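Local coordinates for apical membrane antigen 1 (Babesia divergens, PDB 4APM), which probably acts in host-cell invasion as a parasite surface protein that helps form the moving junction with the host cell, at residues A[31-36]-A[165-170]; A[233-238]-A[335-340]; A[366-371]-A[383-388]. All coordinates share one frame; numbering follows the deposited sequence.

Contact 1. Residues A[31-36]-A[165-170]; sequences VDLGGT and PMQYNR
The side-chain amide of Gln167 docks on the backbone of Asp32 and bonds both its N and its O, much as a neighbouring strand would. Gln167 OE1 accepts from Asp32 N at 2.9 Å, and the bond is nearly straight. Gln167 NE2 gives one hydrogen to Asp32 O at 2.7 Å. Here Asp32 O lies in the plane of the amide, while NE2 sits above the plane of the Asp32 carbonyl. The second NE2 hydrogen goes back to Pro165 O, also at 2.7 Å. Lys56 NZ adds a further bond to OE1. Both ends of the amide are thus held, which fixes which way round it sits. Its chain, extended beyond CG, carries the amide from one loop to the other.

Apolar groups pack nearby. Leu33 slides past Gln167 in the opposite direction and brings CD2 to 3.5 Å from NE2. Val31 CG2 meets Tyr168 CB at 3.7 Å, the two side chains crossing at about a right angle.

Asp32 shapes its own loop. Its OD1 accepts from Gly34 N in an Asx turn and also bonds Ser27 OG. Just beyond, Gly34 and Gly35 face Met46 in a classic beta bulge, where the hairpin of strands 35-39 and 42-46 begins. Strand 191-195 flanks the contact, with Pro193 against Val31 and Tyr168, and Met191 against Met166.

Contact 2. Residues A[233-238]-A[335-340]; sequences GSCVAI and CLIIDA
This is a buried, disulfide-linked crossing of two strands of the mixed sheet, one of them (335-339) at its edge. Strands 234-237 and 335-339 both pair with strand 225-231, which lies between them in the sheet order. Their axes still approach to 6.4 Å, at 80° to each other. The two segments share no backbone hydrogen bond. The link is made by side chains.

Cys235 SG and Cys335 SG are bonded at 2.1 Å. The torsion about the bond is 90°, a relaxed value. The two ends differ in shape. Cys235 SG is anti to its backbone N, whereas Cys335 SG lies between its own backbone N and carbonyl carbon. Leu336 O comes to 3.4 Å from Cys235 SG.

Ile337, two residues on from Cys335, is likewise directed toward strand 234-237 and packs beside the bridge. Its CD1 lies 3.5 Å from Cys235 SG and 3.4 Å from Ala237 N. Its CG1 rests against Cys235 O, also at 3.4 Å. One branch therefore covers both the sulfur and the backbone of the crossing strand. Ala237 CB is a looser neighbour of CD1.

Leu336 turns away from strand 234-237 and packs on Trp12, Tyr15 and Met16 of helix 8-16. Trp12 also touches Cys335. On its other edge, strand 234-237 bonds to Asn366 and Tyr368 through the backbone.

Two strands with a common neighbour, crossed and tied by a buried cystine, fit a disulfide-rich extracellular domain. The family belongs to the PAN clan, and this part is probably domain II.

Contact 3. Residues A[366-371]-A[383-388]; sequences NGYIEP and IFEVTT
Val386 O accepts from a water at 2.7 Å and, weakly, from Ile369 N at 3.5 Å. The water in turn accepts from Glu370 N at 2.9 Å. Beyond the strands the pairing gives way to this weak bond and a water bridge, as the chain turns at Ile369.

The regular part is short. Gly367 and Thr388 form an antiparallel hydrogen-bonded pair. Gly367 N gives to Thr388 O at 2.8 Å, and Thr388 N gives to Gly367 O at 2.7 Å. Tyr368 and Thr387 are the next pair, non-hydrogen-bonded, with both side chains on the same face of the sheet.

There the methyl of Thr387 makes a CH-pi contact with the Tyr368 ring. CG2 stands over the ring centre, 3.4 Å from the centroid and 13° off the ring normal. Glu385 CB lies at the ring edge, in its plane. Glu385 OE1 comes to 3.3 Å from Tyr368 CE2, the carboxylate plane being turned 86° to the ring. OE1 is salt-bridged to Arg372, which also makes a cation-pi contact with the tyrosine.

Ile369 packs elsewhere, with CD1 on Val386 CG1 at 3.9 Å and CG2 against the methyl of Thr388. Asn366 crosses Thr387 obliquely, with OD1 against Thr387 CB and ND2 against its methyl CG2. Asn366 OD1 and Thr387 OG1 bond Lys396 N and O, and Asn366 ND2 bonds Ser234 OG.

This is a short antiparallel beta ladder of two pairs within a mixed sheet. It connects strand 367-368, parallel to 234-237, to the antiparallel strands 387-389, 410-416 and 400-406.

Contacts 2 and 3 belong to one mixed sheet, with centres about 8 Å apart. Strands 234-237 and 367-368 are neighbours in it. Cys235 N bonds Asn366 O, and Ile338 O bonds Thr388 OG1, so the two contacts touch directly. Contact 1 lies on the opposite side of the chain's centre, about 35 Å from contact 2 and 40 Å from contact 3, centre to centre. Contact 2 is buried, and it relies on a covalent link and apolar packing. Contacts 1 and 3 are partly buried and more polar. Contact 1 joins loops through one side-chain amide, whereas contact 3 uses strand pairing, a water and a ring-methyl contact.

Contact 1. Residues A[31-36]-A[165-170]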
ATOM      1  N   VAL A  31       0.417   0.868  11.467  1.00 23.69           N
ATOM      2  CA  VAL A  31       0.680   1.943  12.438  1.00 22.90           C
ATOM      3  C   VAL A  31       2.055   2.535  12.170  1.00 24.58           C
ATOM      4  O   VAL A  31       3.084   1.816  12.170  1.00 21.95           O
ATOM      5  CB  VAL A  31       0.650   1.429  13.904  1.00 26.01           C
ATOM      6  CG1 VAL A  31       1.132   2.519  14.875  1.00 20.18           C
ATOM      7  CG2 VAL A  31      -0.742   0.906  14.263  1.00 21.79           C
ATOM      8  N   ASP A  32       2.067   3.834  11.874  1.00 23.77           N
ATOM      9  CA  ASP A  32       3.307   4.523  11.551  1.00 26.86           C
ATOM     10  C   ASP A  32       3.672   5.487  12.698  1.00 30.02           C
ATOM     11  O   ASP A  32       2.976   6.498  12.952  1.00 25.89           O
ATOM     12  CB  ASP A  32       3.219   5.242  10.191  1.00 22.69           C
ATOM     13  CG  ASP A  32       4.458   6.087   9.890  1.00 27.61           C
ATOM     14  OD1 ASP A  32       5.420   6.044  10.695  1.00 27.66           O
ATOM     15  OD2 ASP A  32       4.495   6.786   8.832  1.00 26.10           O
ATOM     16  N   LEU A  33       4.681   5.067  13.456  1.00 27.33           N
ATOM     17  CA  LEU A  33       5.223   5.834  14.560  1.00 31.90           C
ATOM     18  C   LEU A  33       6.745   5.754  14.486  1.00 31.80           C
ATOM     19  O   LEU A  33       7.401   5.585  15.491  1.00 35.58           O
ATOM     20  CB  LEU A  33       4.750   5.244  15.906  1.00 27.73           C
ATOM     21  CG  LEU A  33       3.257   5.390  16.203  1.00 29.13           C
ATOM     22  CD1 LEU A  33       2.824   4.665  17.496  1.00 27.86           C
ATOM     23  CD2 LEU A  33       2.887   6.873  16.228  1.00 24.64           C
ATOM     24  N   GLY A  34       7.289   5.876  13.288  1.00 30.39           N
ATOM     25  CA  GLY A  34       8.642   5.466  13.019  1.00 31.84           C
ATOM     26  C   GLY A  34       9.668   6.482  13.448  1.00 32.65           C
ATOM     27  O   GLY A  34      10.859   6.197  13.425  1.00 33.90           O
ATOM     28  N   GLY A  35       9.204   7.660  13.855  1.00 31.93           N
ATOM     29  CA  GLY A  35      10.081   8.723  14.341  1.00 32.88           C
ATOM     30  C   GLY A  35       9.818   9.176  15.778  1.00 36.11           C
ATOM     31  O   GLY A  35       8.700   9.048  16.306  1.00 32.84           O
ATOM     32  N   THR A  36      10.870   9.693  16.411  1.00 36.62           N
ATOM     33  CA  THR A  36      10.774  10.312  17.728  1.00 40.59           C
ATOM     34  C   THR A  36      11.435  11.679  17.722  1.00 41.58           C
ATOM     35  O   THR A  36      12.489  11.869  17.113  1.00 42.19           O
ATOM     36  CB  THR A  36      11.451   9.456  18.810  1.00 43.29           C
ATOM     37  OG1 THR A  36      11.066   8.096  18.641  1.00 43.22           O
ATOM     38  CG2 THR A  36      11.010   9.908  20.198  1.00 43.66           C
ATOM     39  N   PRO A 165      -0.809  11.630  16.762  1.00 31.07           N
ATOM     40  CA  PRO A 165      -0.336  10.545  15.916  1.00 28.77           C
ATOM     41  C   PRO A 165      -0.919   9.183  16.322  1.00 31.93           C
ATOM     42  O   PRO A 165      -0.606   8.169  15.683  1.00 32.15           O
ATOM     43  CB  PRO A 165       1.167  10.572  16.135  1.00 28.85           C
ATOM     44  CG  PRO A 165       1.316  11.026  17.563  1.00 30.24           C
ATOM     45  CD  PRO A 165       0.165  11.964  17.826  1.00 31.10           C
ATOM     46  N   MET A 166      -1.763   9.155  17.355  1.00 29.98           N
ATOM     47  CA  MET A 166      -2.394   7.894  17.772  1.00 34.05           C
ATOM     48  C   MET A 166      -3.159   7.205  16.648  1.00 32.07           C
ATOM     49  O   MET A 166      -3.887   7.839  15.885  1.00 30.68           O
ATOM     50  CB  MET A 166      -3.300   8.108  18.983  1.00 34.83           C
ATOM     51  CG  MET A 166      -2.520   8.280  20.287  1.00 46.44           C
ATOM     52  SD  MET A 166      -3.559   8.256  21.774  1.00 59.62           S
ATOM     53  CE  MET A 166      -4.253   6.601  21.670  1.00 46.17           C
ATOM     54  N   GLN A 167      -2.997   5.896  16.550  1.00 30.72           N
ATOM     55  CA  GLN A 167      -3.591   5.161  15.456  1.00 29.31           C
ATOM     56  C   GLN A 167      -4.177   3.869  15.960  1.00 26.94           C
ATOM     57  O   GLN A 167      -5.169   3.392  15.447  1.00 27.27           O
ATOM     58  CB  GLN A 167      -2.542   4.888  14.371  1.00 29.76           C
ATOM     59  CG  GLN A 167      -1.957   6.171  13.794  1.00 28.87           C
ATOM     60  CD  GLN A 167      -0.602   5.974  13.170  1.00 28.58           C
ATOM     61  OE1 GLN A 167      -0.468   5.287  12.147  1.00 26.70           O
ATOM     62  NE2 GLN A 167       0.418   6.618  13.749  1.00 28.91           N
ATOM     63  N   TYR A 168      -3.576   3.328  17.000  1.00 30.82           N
ATOM     64  CA  TYR A 168      -4.011   2.051  17.549  1.00 35.55           C
ATOM     65  C   TYR A 168      -3.977   2.060  19.074  1.00 37.51           C
ATOM     66  O   TYR A 168      -2.950   2.368  19.676  1.00 39.76           O
ATOM     67  CB  TYR A 168      -3.131   0.928  17.025  1.00 31.19           C
ATOM     68  CG  TYR A 168      -3.571  -0.434  17.487  1.00 36.90           C
ATOM     69  CD1 TYR A 168      -4.560  -1.133  16.812  1.00 36.32           C
ATOM     70  CD2 TYR A 168      -3.025  -1.005  18.635  1.00 38.38           C
ATOM     71  CE1 TYR A 168      -4.944  -2.389  17.220  1.00 40.09           C
ATOM     72  CE2 TYR A 168      -3.424  -2.246  19.072  1.00 40.03           C
ATOM     73  CZ  TYR A 168      -4.373  -2.936  18.362  1.00 44.89           C
ATOM     74  OH  TYR A 168      -4.743  -4.184  18.796  1.00 45.26           O
ATOM     75  N   ASN A 169      -5.095   1.708  19.692  1.00 40.13           N
ATOM     76  CA  ASN A 169      -5.181   1.675  21.147  1.00 44.47           C
ATOM     77  C   ASN A 169      -6.328   0.771  21.583  1.00 44.95           C
ATOM     78  O   ASN A 169      -7.491   1.105  21.384  1.00 44.02           O
ATOM     79  CB  ASN A 169      -5.347   3.099  21.709  1.00 48.27           C
ATOM     80  CG  ASN A 169      -5.241   3.152  23.232  1.00 51.07           C
ATOM     81  OD1 ASN A 169      -4.688   2.254  23.863  1.00 57.30           O
ATOM     82  ND2 ASN A 169      -5.799   4.193  23.823  1.00 49.34           N
ATOM     83  N   ARG A 170      -5.977  -0.394  22.129  1.00 51.58           N
ATOM     84  CA  ARG A 170      -6.931  -1.477  22.424  1.00 56.02           C
ATOM     85  C   ARG A 170      -8.075  -1.581  21.402  1.00 60.27           C
ATOM     86  O   ARG A 170      -7.947  -2.226  20.346  1.00 58.35           O
ATOM     87  CB  ARG A 170      -7.477  -1.347  23.853  1.00 53.13           C
ATOM     88  CG  ARG A 170      -6.397  -1.299  24.928  1.00 61.58           C
ATOM     89  CD  ARG A 170      -6.922  -0.809  26.277  1.00 65.70           C
ATOM     90  NE  ARG A 170      -7.745  -1.803  26.981  1.00 74.51           N
ATOM     91  CZ  ARG A 170      -7.268  -2.749  27.799  1.00 85.45           C
ATOM     92  NH1 ARG A 170      -5.960  -2.864  28.019  1.00 80.70           N
ATOM     93  NH2 ARG A 170      -8.100  -3.597  28.392  1.00 80.36           N
TER

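Contact 2. Residues A[233-238]-A[335-340]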
ATOM      1  N   GLY A 233      16.762 -17.761 -13.406  1.00 58.65           N
ATOM      2  CA  GLY A 233      16.454 -17.154 -14.707  1.00 54.94           C
ATOM      3  C   GLY A 233      14.965 -17.035 -15.007  1.00 55.79           C
ATOM      4  O   GLY A 233      14.572 -16.669 -16.113  1.00 52.36           O
ATOM      5  N   SER A 234      14.138 -17.346 -14.018  1.00 51.83           N
ATOM      6  CA  SER A 234      12.703 -17.160 -14.138  1.00 47.60           C
ATOM      7  C   SER A 234      12.182 -16.319 -12.970  1.00 47.04           C
ATOM      8  O   SER A 234      12.881 -16.115 -11.970  1.00 44.64           O
ATOM      9  CB  SER A 234      12.005 -18.516 -14.158  1.00 45.49           C
ATOM     10  OG  SER A 234      12.230 -19.174 -15.385  1.00 49.18           O
ATOM     11  N   CYS A 235      10.948 -15.853 -13.087  1.00 43.83           N
ATOM     12  CA  CYS A 235      10.277 -15.227 -11.967  1.00 40.59           C
ATOM     13  C   CYS A 235       9.363 -16.256 -11.312  1.00 43.41           C
ATOM     14  O   CYS A 235       8.475 -16.826 -11.972  1.00 43.21           O
ATOM     15  CB  CYS A 235       9.495 -13.985 -12.432  1.00 42.55           C
ATOM     16  SG  CYS A 235       8.675 -13.080 -11.083  1.00 53.67           S
ATOM     17  N   VAL A 236       9.619 -16.547 -10.035  1.00 36.94           N
ATOM     18  CA  VAL A 236       8.834 -17.556  -9.307  1.00 36.90           C
ATOM     19  C   VAL A 236       7.869 -16.901  -8.288  1.00 37.64           C
ATOM     20  O   VAL A 236       8.283 -16.097  -7.458  1.00 36.68           O
ATOM     21  CB  VAL A 236       9.752 -18.587  -8.581  1.00 37.14           C
ATOM     22  CG1 VAL A 236       8.926 -19.648  -7.864  1.00 34.90           C
ATOM     23  CG2 VAL A 236      10.718 -19.244  -9.560  1.00 34.41           C
ATOM     24  N   ALA A 237       6.586 -17.261  -8.365  1.00 37.18           N
ATOM     25  CA  ALA A 237       5.573 -16.795  -7.427  1.00 32.00           C
ATOM     26  C   ALA A 237       6.031 -16.981  -5.984  1.00 35.63           C
ATOM     27  O   ALA A 237       6.544 -18.054  -5.616  1.00 34.98           O
ATOM     28  CB  ALA A 237       4.261 -17.529  -7.664  1.00 30.05           C
ATOM     29  N   ILE A 238       5.836 -15.940  -5.170  1.00 32.22           N
ATOM     30  CA  ILE A 238       6.209 -15.971  -3.754  1.00 31.51           C
ATOM     31  C   ILE A 238       5.151 -16.719  -2.937  1.00 32.16           C
ATOM     32  O   ILE A 238       3.944 -16.477  -3.095  1.00 33.09           O
ATOM     33  CB  ILE A 238       6.397 -14.534  -3.194  1.00 30.14           C
ATOM     34  CG1 ILE A 238       7.703 -13.953  -3.669  1.00 27.52           C
ATOM     35  CG2 ILE A 238       6.375 -14.522  -1.671  1.00 27.29           C
ATOM     36  CD1 ILE A 238       7.737 -12.444  -3.608  1.00 29.46           C
ATOM     37  N   CYS A 335      10.127  -9.323  -8.849  1.00 36.60           N
ATOM     38  CA  CYS A 335       9.594  -9.469 -10.215  1.00 36.01           C
ATOM     39  C   CYS A 335       8.108  -9.839 -10.194  1.00 37.62           C
ATOM     40  O   CYS A 335       7.539 -10.151  -9.133  1.00 38.79           O
ATOM     41  CB  CYS A 335      10.365 -10.551 -10.956  1.00 38.67           C
ATOM     42  SG  CYS A 335      10.232 -12.134 -10.101  1.00 41.60           S
ATOM     43  N   LEU A 336       7.492  -9.830 -11.371  1.00 33.13           N
ATOM     44  CA  LEU A 336       6.081 -10.176 -11.512  1.00 33.65           C
ATOM     45  C   LEU A 336       5.946 -11.341 -12.512  1.00 35.50           C
ATOM     46  O   LEU A 336       6.782 -11.496 -13.391  1.00 33.09           O
ATOM     47  CB  LEU A 336       5.275  -8.959 -11.997  1.00 30.53           C
ATOM     48  CG  LEU A 336       5.305  -7.650 -11.192  1.00 31.26           C
ATOM     49  CD1 LEU A 336       4.411  -6.608 -11.844  1.00 27.77           C
ATOM     50  CD2 LEU A 336       4.904  -7.856  -9.740  1.00 24.77           C
ATOM     51  N   ILE A 337       4.921 -12.171 -12.322  1.00 31.94           N
ATOM     52  CA  ILE A 337       4.518 -13.207 -13.257  1.00 32.83           C
ATOM     53  C   ILE A 337       3.189 -12.756 -13.879  1.00 36.01           C
ATOM     54  O   ILE A 337       2.298 -12.295 -13.156  1.00 33.77           O
ATOM     55  CB  ILE A 337       4.261 -14.524 -12.498  1.00 37.59           C
ATOM     56  CG1 ILE A 337       5.542 -15.051 -11.880  1.00 36.80           C
ATOM     57  CG2 ILE A 337       3.558 -15.555 -13.372  1.00 37.47           C
ATOM     58  CD1 ILE A 337       5.672 -14.734 -10.405  1.00 43.48           C
ATOM     59  N   ILE A 338       3.044 -12.839 -15.202  1.00 32.22           N
ATOM     60  CA  ILE A 338       1.765 -12.456 -15.773  1.00 35.24           C
ATOM     61  C   ILE A 338       0.736 -13.575 -15.596  1.00 36.68           C
ATOM     62  O   ILE A 338       1.074 -14.766 -15.648  1.00 38.08           O
ATOM     63  CB  ILE A 338       1.841 -11.933 -17.237  1.00 39.81           C
ATOM     64  CG1 ILE A 338       0.514 -11.271 -17.621  1.00 41.73           C
ATOM     65  CG2 ILE A 338       2.166 -13.048 -18.224  1.00 39.32           C
ATOM     66  CD1 ILE A 338       0.351 -11.013 -19.103  1.00 50.27           C
ATOM     67  N   ASP A 339      -0.492 -13.180 -15.288  1.00 36.30           N
ATOM     68  CA  ASP A 339      -1.575 -14.120 -15.056  1.00 37.45           C
ATOM     69  C   ASP A 339      -2.907 -13.369 -15.043  1.00 37.53           C
ATOM     70  O   ASP A 339      -3.142 -12.556 -14.166  1.00 41.71           O
ATOM     71  CB  ASP A 339      -1.366 -14.871 -13.734  1.00 37.72           C
ATOM     72  CG  ASP A 339      -2.459 -15.876 -13.461  1.00 47.35           C
ATOM     73  OD1 ASP A 339      -2.618 -16.820 -14.269  1.00 50.08           O
ATOM     74  OD2 ASP A 339      -3.184 -15.711 -12.456  1.00 56.20           O
ATOM     75  N   ALA A 340      -3.750 -13.610 -16.049  1.00 34.72           N
ATOM     76  CA  ALA A 340      -5.016 -12.889 -16.204  1.00 33.60           C
ATOM     77  C   ALA A 340      -5.900 -13.026 -14.986  1.00 34.93           C
ATOM     78  O   ALA A 340      -6.065 -14.122 -14.463  1.00 34.81           O
ATOM     79  CB  ALA A 340      -5.761 -13.387 -17.441  1.00 39.37           C
TER

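Contact 3. Residues A[366-371]-A[383-388]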
ATOM      1  N   ASN A 366      10.227 -15.326 -18.132  1.00 44.09           N
ATOM      2  CA  ASN A 366       9.415 -16.509 -17.859  1.00 45.34           C
ATOM      3  C   ASN A 366       8.974 -16.602 -16.366  1.00 42.36           C
ATOM      4  O   ASN A 366       9.801 -16.464 -15.459  1.00 36.70           O
ATOM      5  CB  ASN A 366      10.179 -17.777 -18.285  1.00 46.88           C
ATOM      6  CG  ASN A 366       9.416 -19.053 -17.963  1.00 45.68           C
ATOM      7  OD1 ASN A 366       8.411 -19.361 -18.604  1.00 42.26           O
ATOM      8  ND2 ASN A 366       9.848 -19.756 -16.916  1.00 44.40           N
ATOM      9  N   GLY A 367       7.684 -16.834 -16.123  1.00 38.89           N
ATOM     10  CA  GLY A 367       7.177 -16.891 -14.749  1.00 39.44           C
ATOM     11  C   GLY A 367       6.543 -18.216 -14.359  1.00 43.77           C
ATOM     12  O   GLY A 367       5.877 -18.859 -15.182  1.00 46.82           O
ATOM     13  N   TYR A 368       6.745 -18.631 -13.105  1.00 40.81           N
ATOM     14  CA  TYR A 368       5.916 -19.683 -12.505  1.00 41.10           C
ATOM     15  C   TYR A 368       4.784 -19.080 -11.706  1.00 42.37           C
ATOM     16  O   TYR A 368       5.031 -18.287 -10.803  1.00 41.26           O
ATOM     17  CB  TYR A 368       6.754 -20.598 -11.618  1.00 43.40           C
ATOM     18  CG  TYR A 368       7.775 -21.368 -12.400  1.00 47.18           C
ATOM     19  CD1 TYR A 368       8.883 -20.722 -12.950  1.00 47.91           C
ATOM     20  CD2 TYR A 368       7.581 -22.718 -12.696  1.00 49.86           C
ATOM     21  CE1 TYR A 368       9.802 -21.410 -13.726  1.00 51.31           C
ATOM     22  CE2 TYR A 368       8.503 -23.422 -13.451  1.00 53.65           C
ATOM     23  CZ  TYR A 368       9.613 -22.760 -13.966  1.00 56.73           C
ATOM     24  OH  TYR A 368      10.526 -23.444 -14.737  1.00 57.46           O
ATOM     25  N   ILE A 369       3.542 -19.425 -12.057  1.00 40.17           N
ATOM     26  CA  ILE A 369       2.375 -18.911 -11.336  1.00 40.96           C
ATOM     27  C   ILE A 369       2.225 -19.456  -9.898  1.00 46.41           C
ATOM     28  O   ILE A 369       1.733 -18.750  -9.014  1.00 44.14           O
ATOM     29  CB  ILE A 369       1.050 -19.112 -12.111  1.00 44.15           C
ATOM     30  CG1 ILE A 369       0.743 -20.594 -12.318  1.00 43.80           C
ATOM     31  CG2 ILE A 369       1.053 -18.337 -13.423  1.00 40.26           C
ATOM     32  CD1 ILE A 369      -0.678 -20.860 -12.765  1.00 45.23           C
ATOM     33  N   GLU A 370       2.615 -20.714  -9.681  1.00 45.88           N
ATOM     34  CA  GLU A 370       2.470 -21.356  -8.369  1.00 47.06           C
ATOM     35  C   GLU A 370       3.760 -21.229  -7.580  1.00 45.95           C
ATOM     36  O   GLU A 370       4.844 -21.448  -8.114  1.00 41.43           O
ATOM     37  CB  GLU A 370       2.119 -22.848  -8.505  1.00 52.93           C
ATOM     38  CG  GLU A 370       0.646 -23.168  -8.701  1.00 52.31           C
ATOM     39  CD  GLU A 370      -0.185 -22.909  -7.458  1.00 66.68           C
ATOM     40  OE1 GLU A 370       0.141 -23.468  -6.384  1.00 67.28           O
ATOM     41  OE2 GLU A 370      -1.172 -22.145  -7.557  1.00 74.23           O
ATOM     42  N   PRO A 371       3.642 -20.912  -6.284  1.00 47.98           N
ATOM     43  CA  PRO A 371       4.756 -20.955  -5.345  1.00 49.76           C
ATOM     44  C   PRO A 371       5.452 -22.310  -5.297  1.00 55.20           C
ATOM     45  O   PRO A 371       4.955 -23.291  -5.838  1.00 62.90           O
ATOM     46  CB  PRO A 371       4.077 -20.691  -4.004  1.00 49.50           C
ATOM     47  CG  PRO A 371       2.887 -19.862  -4.347  1.00 47.77           C
ATOM     48  CD  PRO A 371       2.407 -20.418  -5.653  1.00 45.63           C
ATOM     49  N   ILE A 383       2.598 -31.684  -9.047  1.00 73.42           N
ATOM     50  CA  ILE A 383       2.730 -32.303 -10.364  1.00 76.98           C
ATOM     51  C   ILE A 383       3.421 -31.384 -11.378  1.00 73.63           C
ATOM     52  O   ILE A 383       4.635 -31.165 -11.303  1.00 73.44           O
ATOM     53  CB  ILE A 383       1.365 -32.773 -10.919  1.00 79.07           C
ATOM     54  CG1 ILE A 383       0.226 -31.875 -10.399  1.00 73.70           C
ATOM     55  CG2 ILE A 383       1.131 -34.243 -10.580  1.00 72.73           C
ATOM     56  CD1 ILE A 383       0.163 -30.502 -11.047  1.00 64.36           C
ATOM     57  N   PHE A 384       2.647 -30.862 -12.328  0.60 64.20           N
ATOM     58  CA  PHE A 384       3.199 -30.063 -13.421  0.60 61.78           C
ATOM     59  C   PHE A 384       3.110 -28.576 -13.126  0.60 58.62           C
ATOM     60  O   PHE A 384       2.065 -28.077 -12.706  0.60 58.12           O
ATOM     61  CB  PHE A 384       2.485 -30.373 -14.736  0.60 57.98           C
ATOM     62  CG  PHE A 384       2.930 -29.516 -15.883  0.60 53.01           C
ATOM     63  CD1 PHE A 384       4.183 -29.697 -16.461  0.60 49.19           C
ATOM     64  CD2 PHE A 384       2.096 -28.523 -16.388  0.60 50.22           C
ATOM     65  CE1 PHE A 384       4.597 -28.903 -17.519  0.60 44.43           C
ATOM     66  CE2 PHE A 384       2.501 -27.734 -17.451  0.60 46.48           C
ATOM     67  CZ  PHE A 384       3.756 -27.924 -18.015  0.60 44.88           C
ATOM     68  N   GLU A 385       4.205 -27.871 -13.388  1.00 56.45           N
ATOM     69  CA  GLU A 385       4.339 -26.472 -12.997  1.00 54.97           C
ATOM     70  C   GLU A 385       4.092 -25.527 -14.168  1.00 49.85           C
ATOM     71  O   GLU A 385       4.984 -25.274 -14.963  1.00 55.66           O
ATOM     72  CB  GLU A 385       5.724 -26.218 -12.410  1.00 51.34           C
ATOM     73  CG  GLU A 385       5.949 -26.830 -11.039  1.00 54.75           C
ATOM     74  CD  GLU A 385       7.286 -26.417 -10.462  1.00 63.25           C
ATOM     75  OE1 GLU A 385       8.013 -25.674 -11.152  1.00 66.54           O
ATOM     76  OE2 GLU A 385       7.621 -26.827  -9.330  1.00 67.84           O
ATOM     77  N   VAL A 386       2.871 -25.017 -14.264  1.00 41.66           N
ATOM     78  CA  VAL A 386       2.526 -23.981 -15.220  1.00 42.88           C
ATOM     79  C   VAL A 386       3.491 -22.786 -15.214  1.00 47.95           C
ATOM     80  O   VAL A 386       3.784 -22.204 -14.158  1.00 47.92           O
ATOM     81  CB  VAL A 386       1.095 -23.506 -14.969  1.00 40.49           C
ATOM     82  CG1 VAL A 386       0.680 -22.471 -15.997  1.00 42.44           C
ATOM     83  CG2 VAL A 386       0.150 -24.705 -14.979  1.00 36.86           C
ATOM     84  N   THR A 387       4.017 -22.457 -16.393  1.00 45.81           N
ATOM     85  CA  THR A 387       4.791 -21.233 -16.595  1.00 41.39           C
ATOM     86  C   THR A 387       4.009 -20.277 -17.491  1.00 43.16           C
ATOM     87  O   THR A 387       3.135 -20.713 -18.243  1.00 42.39           O
ATOM     88  CB  THR A 387       6.152 -21.523 -17.231  1.00 43.55           C
ATOM     89  OG1 THR A 387       6.003 -22.516 -18.253  1.00 49.36           O
ATOM     90  CG2 THR A 387       7.135 -22.009 -16.192  1.00 40.42           C
ATOM     91  N   THR A 388       4.242 -18.970 -17.336  1.00 42.19           N
ATOM     92  CA  THR A 388       3.679 -17.975 -18.264  1.00 39.29           C
ATOM     93  C   THR A 388       4.765 -17.019 -18.764  1.00 42.27           C
ATOM     94  O   THR A 388       5.845 -16.917 -18.168  1.00 42.95           O
ATOM     95  CB  THR A 388       2.537 -17.125 -17.649  1.00 42.23           C
ATOM     96  OG1 THR A 388       3.067 -16.241 -16.655  1.00 45.94           O
ATOM     97  CG2 THR A 388       1.431 -17.978 -17.046  1.00 36.89           C
TER
HETATM   98  O   HOH W   1       3.571 -22.810 -11.497  1.00 41.28           O